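Local coordinates for protein minor fimbrium subunit Mfa5 (Porphyromonas gingivalis ATCC 33277, PDB 6TO1) that serves as an accessory subunit of the minor fimbriae, the surface pili that mediate biofilm formation and adhesion to host cells and other oral bacteria, at residues A[226-238]-A[356-370]. Numbering follows the deposited sequence.
Sequences VDKHIILMSDGLA and YTIHTIGYDLGDFAL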
loop_
_atom_site.group_PDB
_atom_site.type_symbol
_atom_site.label_atom_id
_atom_site.label_comp_id
_atom_site.label_asym_id
_atom_site.label_seq_id
_atom_site.Cartn_x
_atom_site.Cartn_y
_atom_site.Cartn_z
ATOM N N VAL A 226 12.097 -0.642 -11.097
ATOM C CA VAL A 226 11.103 0.278 -11.631
ATOM C C VAL A 226 11.741 1.625 -11.935
ATOM O O VAL A 226 11.523 2.212 -12.999
ATOM C CB VAL A 226 9.927 0.430 -10.644
ATOM C CG1 VAL A 226 9.004 1.518 -11.106
ATOM C CG2 VAL A 226 9.210 -0.918 -10.501
ATOM N N ASP A 227 12.498 2.156 -10.987
ATOM C CA ASP A 227 13.164 3.437 -11.161
ATOM C C ASP A 227 14.641 3.195 -11.416
ATOM O O ASP A 227 15.266 2.384 -10.726
ATOM C CB ASP A 227 13.055 4.318 -9.932
ATOM C CG ASP A 227 11.644 4.771 -9.655
ATOM O OD1 ASP A 227 10.821 4.745 -10.582
ATOM O OD2 ASP A 227 11.392 5.159 -8.505
ATOM N N LYS A 228 15.210 3.955 -12.347
ATOM C CA LYS A 228 16.603 3.785 -12.749
ATOM C C LYS A 228 17.221 5.164 -12.887
ATOM O O LYS A 228 16.752 5.981 -13.700
ATOM C CB LYS A 228 16.699 2.996 -14.062
ATOM C CG LYS A 228 16.201 1.571 -13.982
ATOM C CD LYS A 228 16.176 0.885 -15.342
ATOM C CE LYS A 228 15.409 -0.437 -15.289
ATOM N NZ LYS A 228 15.146 -0.970 -16.654
ATOM N N HIS A 229 18.248 5.432 -12.077
ATOM C CA HIS A 229 18.897 6.733 -12.020
ATOM C C HIS A 229 20.386 6.630 -12.325
ATOM O O HIS A 229 21.058 5.706 -11.868
ATOM C CB HIS A 229 18.778 7.380 -10.626
ATOM C CG HIS A 229 17.377 7.585 -10.154
ATOM N ND1 HIS A 229 16.731 8.800 -10.251
ATOM C CD2 HIS A 229 16.500 6.738 -9.571
ATOM C CE1 HIS A 229 15.524 8.700 -9.722
ATOM N NE2 HIS A 229 15.354 7.452 -9.316
ATOM N N ILE A 230 20.892 7.594 -13.084
ATOM C CA ILE A 230 22.325 7.826 -13.244
ATOM C C ILE A 230 22.638 9.180 -12.639
ATOM O O ILE A 230 21.976 10.172 -12.964
ATOM C CB ILE A 230 22.761 7.770 -14.716
ATOM C CG1 ILE A 230 22.483 6.375 -15.262
ATOM C CG2 ILE A 230 24.215 8.204 -14.870
ATOM C CD1 ILE A 230 22.661 6.263 -16.796
ATOM N N ILE A 231 23.633 9.219 -11.754
ATOM C CA ILE A 231 24.094 10.461 -11.142
ATOM C C ILE A 231 25.509 10.747 -11.638
ATOM O O ILE A 231 26.440 10.011 -11.308
ATOM C CB ILE A 231 24.077 10.383 -9.601
ATOM C CG1 ILE A 231 22.678 10.097 -9.076
ATOM C CG2 ILE A 231 24.676 11.669 -8.979
ATOM C CD1 ILE A 231 22.684 9.565 -7.596
ATOM N N LEU A 232 25.688 11.853 -12.362
ATOM C CA LEU A 232 26.990 12.244 -12.880
ATOM C C LEU A 232 27.538 13.394 -12.057
ATOM O O LEU A 232 26.898 14.437 -11.932
ATOM C CB LEU A 232 26.892 12.658 -14.355
ATOM C CG LEU A 232 28.132 13.196 -15.028
ATOM C CD1 LEU A 232 29.232 12.150 -15.133
ATOM C CD2 LEU A 232 27.724 13.742 -16.420
ATOM N N MET A 233 28.736 13.210 -11.525
ATOM C CA MET A 233 29.417 14.181 -10.683
ATOM C C MET A 233 30.668 14.614 -11.433
ATOM O O MET A 233 31.623 13.838 -11.559
ATOM C CB MET A 233 29.760 13.555 -9.327
ATOM C CG MET A 233 28.512 13.244 -8.514
ATOM S SD MET A 233 28.646 11.880 -7.338
ATOM C CE MET A 233 29.982 12.479 -6.311
ATOM N N SER A 234 30.666 15.834 -11.951
ATOM C CA SER A 234 31.731 16.239 -12.856
ATOM C C SER A 234 31.926 17.741 -12.757
ATOM O O SER A 234 31.011 18.471 -12.383
ATOM C CB SER A 234 31.392 15.821 -14.297
ATOM O OG SER A 234 32.341 16.371 -15.199
ATOM N N ASP A 235 33.122 18.216 -13.126
ATOM C CA ASP A 235 33.200 19.670 -13.234
ATOM C C ASP A 235 32.658 20.177 -14.564
ATOM O O ASP A 235 32.558 21.393 -14.743
ATOM C CB ASP A 235 34.612 20.206 -12.993
ATOM C CG ASP A 235 35.627 19.743 -14.009
ATOM O OD1 ASP A 235 35.287 19.526 -15.211
ATOM O OD2 ASP A 235 36.805 19.603 -13.585
ATOM N N GLY A 236 32.287 19.285 -15.484
ATOM C CA GLY A 236 31.465 19.649 -16.625
ATOM C C GLY A 236 32.202 19.877 -17.928
ATOM O O GLY A 236 31.546 20.048 -18.975
ATOM N N LEU A 237 33.521 19.936 -17.916
ATOM C CA LEU A 237 34.269 20.156 -19.150
ATOM C C LEU A 237 34.789 18.833 -19.703
ATOM O O LEU A 237 35.895 18.395 -19.376
ATOM C CB LEU A 237 35.405 21.145 -18.901
ATOM C CG LEU A 237 36.182 21.548 -20.154
ATOM C CD1 LEU A 237 35.197 22.206 -21.147
ATOM C CD2 LEU A 237 37.361 22.446 -19.887
ATOM N N ALA A 238 34.005 18.200 -20.583
ATOM C CA ALA A 238 34.455 16.963 -21.206
ATOM C C ALA A 238 35.573 17.258 -22.198
ATOM O O ALA A 238 35.554 18.266 -22.904
ATOM C CB ALA A 238 33.284 16.240 -21.891
ATOM N N TYR A 356 15.958 6.079 -18.349
ATOM C CA TYR A 356 16.730 6.370 -17.156
ATOM C C TYR A 356 16.633 7.856 -16.816
ATOM O O TYR A 356 16.601 8.707 -17.705
ATOM C CB TYR A 356 18.199 5.988 -17.335
ATOM C CG TYR A 356 18.446 4.583 -17.860
ATOM C CD1 TYR A 356 17.499 3.573 -17.699
ATOM C CD2 TYR A 356 19.612 4.276 -18.528
ATOM C CE1 TYR A 356 17.719 2.290 -18.177
ATOM C CE2 TYR A 356 19.846 2.994 -19.005
ATOM C CZ TYR A 356 18.878 2.012 -18.845
ATOM O OH TYR A 356 19.077 0.745 -19.306
ATOM N N THR A 357 16.606 8.162 -15.518
ATOM C CA THR A 357 16.636 9.532 -15.021
ATOM C C THR A 357 18.088 9.942 -14.819
ATOM O O THR A 357 18.866 9.200 -14.218
ATOM C CB THR A 357 15.861 9.635 -13.705
ATOM O OG1 THR A 357 14.502 9.279 -13.946
ATOM C CG2 THR A 357 15.912 11.034 -13.153
ATOM N N ILE A 358 18.446 11.120 -15.314
ATOM C CA ILE A 358 19.824 11.583 -15.255
ATOM C C ILE A 358 19.900 12.808 -14.367
ATOM O O ILE A 358 19.278 13.834 -14.668
ATOM C CB ILE A 358 20.405 11.927 -16.642
ATOM C CG1 ILE A 358 19.977 10.881 -17.648
ATOM C CG2 ILE A 358 21.909 12.095 -16.525
ATOM C CD1 ILE A 358 20.425 9.499 -17.352
ATOM N N HIS A 359 20.740 12.723 -13.334
ATOM C CA HIS A 359 21.083 13.834 -12.466
ATOM C C HIS A 359 22.528 14.245 -12.718
ATOM O O HIS A 359 23.406 13.384 -12.853
ATOM C CB HIS A 359 20.963 13.451 -10.995
ATOM C CG HIS A 359 19.714 12.714 -10.660
ATOM N ND1 HIS A 359 18.651 13.320 -10.024
ATOM C CD2 HIS A 359 19.357 11.424 -10.856
ATOM C CE1 HIS A 359 17.687 12.431 -9.858
ATOM N NE2 HIS A 359 18.095 11.271 -10.342
ATOM N N THR A 360 22.789 15.541 -12.759
ATOM C CA THR A 360 24.163 15.990 -12.910
ATOM C C THR A 360 24.466 16.992 -11.809
ATOM O O THR A 360 23.620 17.789 -11.412
ATOM C CB THR A 360 24.446 16.625 -14.283
ATOM O OG1 THR A 360 23.539 17.714 -14.481
ATOM C CG2 THR A 360 24.269 15.619 -15.387
ATOM N N ILE A 361 25.707 16.969 -11.350
ATOM C CA ILE A 361 26.159 17.813 -10.254
ATOM C C ILE A 361 27.450 18.455 -10.713
ATOM O O ILE A 361 28.400 17.751 -11.056
ATOM C CB ILE A 361 26.372 17.003 -8.962
ATOM C CG1 ILE A 361 25.095 16.253 -8.605
ATOM C CG2 ILE A 361 26.821 17.909 -7.852
ATOM C CD1 ILE A 361 25.281 15.305 -7.434
ATOM N N GLY A 362 27.500 19.786 -10.714
ATOM C CA GLY A 362 28.626 20.501 -11.274
ATOM C C GLY A 362 29.564 20.975 -10.180
ATOM O O GLY A 362 29.183 21.779 -9.330
ATOM N N TYR A 363 30.795 20.476 -10.211
ATOM C CA TYR A 363 31.767 20.764 -9.159
ATOM C C TYR A 363 32.695 21.945 -9.459
ATOM O O TYR A 363 33.541 22.276 -8.621
ATOM C CB TYR A 363 32.579 19.490 -8.865
ATOM C CG TYR A 363 31.767 18.501 -8.058
ATOM C CD1 TYR A 363 31.954 18.363 -6.690
ATOM C CD2 TYR A 363 30.761 17.744 -8.660
ATOM C CE1 TYR A 363 31.205 17.481 -5.961
ATOM C CE2 TYR A 363 29.993 16.883 -7.930
ATOM C CZ TYR A 363 30.221 16.739 -6.587
ATOM O OH TYR A 363 29.439 15.879 -5.869
ATOM N N ASP A 364 32.556 22.598 -10.610
ATOM C CA ASP A 364 33.222 23.876 -10.877
ATOM C C ASP A 364 32.306 24.970 -10.330
ATOM O O ASP A 364 31.235 25.226 -10.893
ATOM C CB ASP A 364 33.470 24.053 -12.374
ATOM C CG ASP A 364 34.234 25.330 -12.709
ATOM O OD1 ASP A 364 34.280 26.246 -11.872
ATOM O OD2 ASP A 364 34.792 25.395 -13.820
ATOM N N LEU A 365 32.690 25.579 -9.208
ATOM C CA LEU A 365 31.835 26.565 -8.555
ATOM C C LEU A 365 32.088 28.001 -9.028
ATOM O O LEU A 365 31.553 28.943 -8.428
ATOM C CB LEU A 365 32.002 26.503 -7.032
ATOM C CG LEU A 365 31.800 25.123 -6.391
ATOM C CD1 LEU A 365 31.881 25.211 -4.858
ATOM C CD2 LEU A 365 30.479 24.530 -6.767
ATOM N N GLY A 366 32.853 28.188 -10.081
ATOM C CA GLY A 366 33.171 29.506 -10.603
ATOM C C GLY A 366 32.278 30.002 -11.728
ATOM O O GLY A 366 32.627 30.983 -12.395
ATOM N N ASP A 367 31.152 29.326 -11.966
ATOM C CA ASP A 367 30.180 29.623 -13.025
ATOM C C ASP A 367 30.833 29.754 -14.403
ATOM O O ASP A 367 30.869 30.810 -15.031
ATOM C CB ASP A 367 29.363 30.869 -12.711
ATOM C CG ASP A 367 28.152 31.007 -13.644
ATOM O OD1 ASP A 367 27.704 29.984 -14.219
ATOM O OD2 ASP A 367 27.677 32.151 -13.799
ATOM N N PHE A 368 31.316 28.613 -14.870
ATOM C CA PHE A 368 31.815 28.425 -16.233
ATOM C C PHE A 368 30.623 27.929 -17.035
ATOM O O PHE A 368 30.202 26.777 -16.877
ATOM C CB PHE A 368 32.987 27.446 -16.193
ATOM C CG PHE A 368 33.641 27.160 -17.507
ATOM C CD1 PHE A 368 33.653 28.065 -18.561
ATOM C CD2 PHE A 368 34.298 25.953 -17.670
ATOM C CE1 PHE A 368 34.287 27.724 -19.757
ATOM C CE2 PHE A 368 34.934 25.644 -18.827
ATOM C CZ PHE A 368 34.919 26.517 -19.878
ATOM N N ALA A 369 30.058 28.801 -17.883
ATOM C CA ALA A 369 28.776 28.490 -18.513
ATOM C C ALA A 369 28.837 27.233 -19.392
ATOM O O ALA A 369 27.897 26.426 -19.388
ATOM C CB ALA A 369 28.284 29.679 -19.333
ATOM N N LEU A 370 29.912 27.054 -20.171
ATOM C CA LEU A 370 29.979 25.862 -21.022
ATOM C C LEU A 370 29.818 24.598 -20.185
ATOM O O LEU A 370 29.089 23.660 -20.555
ATOM C CB LEU A 370 31.318 25.803 -21.771
ATOM C CG LEU A 370 31.679 24.522 -22.513
ATOM C CD1 LEU A 370 30.618 24.186 -23.544
ATOM C CD2 LEU A 370 33.018 24.638 -23.147
HETATM O O HOH W 1 17.658 -1.414 -17.977
HETATM O O HOH W 2 30.571 22.374 -12.899
HETATM O O HOH W 3 34.660 23.183 -15.464
#
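The carbonyl oxygen of Asp235 is gripped by two waters that tie it to Asp364: one donates to Asp235 O and accepts from Asp364 N, the other donates to Asp235 O and, at 2.8 Å, to Asp364 OD2. These bridges join the loops that follow parallel strands 227-234 and 357-362, whose seven backbone hydrogen bonds run from Thr357 N-Lys228 O to Tyr363 N-Ser234 O. In the last, the donor stands 37° above the carbonyl plane as the chain leaves the sheet.

On one sheet face His229 ND1 and His359 NE2 are hydrogen-bonded at 2.8 Å, either as donor, each at the other ring's edge, the planes turned by 29°. Farther along, Ile361 CD1 rests against Ile231 CG2 and Met233 CG, 4.0 Å from each, and the terminal bend of Met233 (chi3 59°) brings CE to 3.5 Å from Tyr363 OH, itself hydrogen-bonded to Ser152 OG. At the strand starts, the extended Lys228 chain passes Tyr356, with CD 3.5 Å from CE1, and a water links NZ to the phenol oxygen.

Asp235 OD2 is hydrogen-bonded to Ser137 OG, a magnesium ligand, and salt-bridged to Arg145; its loop lies beside the metal-ion-dependent adhesion site of the von Willebrand factor A domain. Strand 227-234 lies between 126-133 and 357-362 in the central sheet, with helix 143-160 packed over Ile231, Met233 and Ile361 and helix 209-220 against Leu232 and Tyr356.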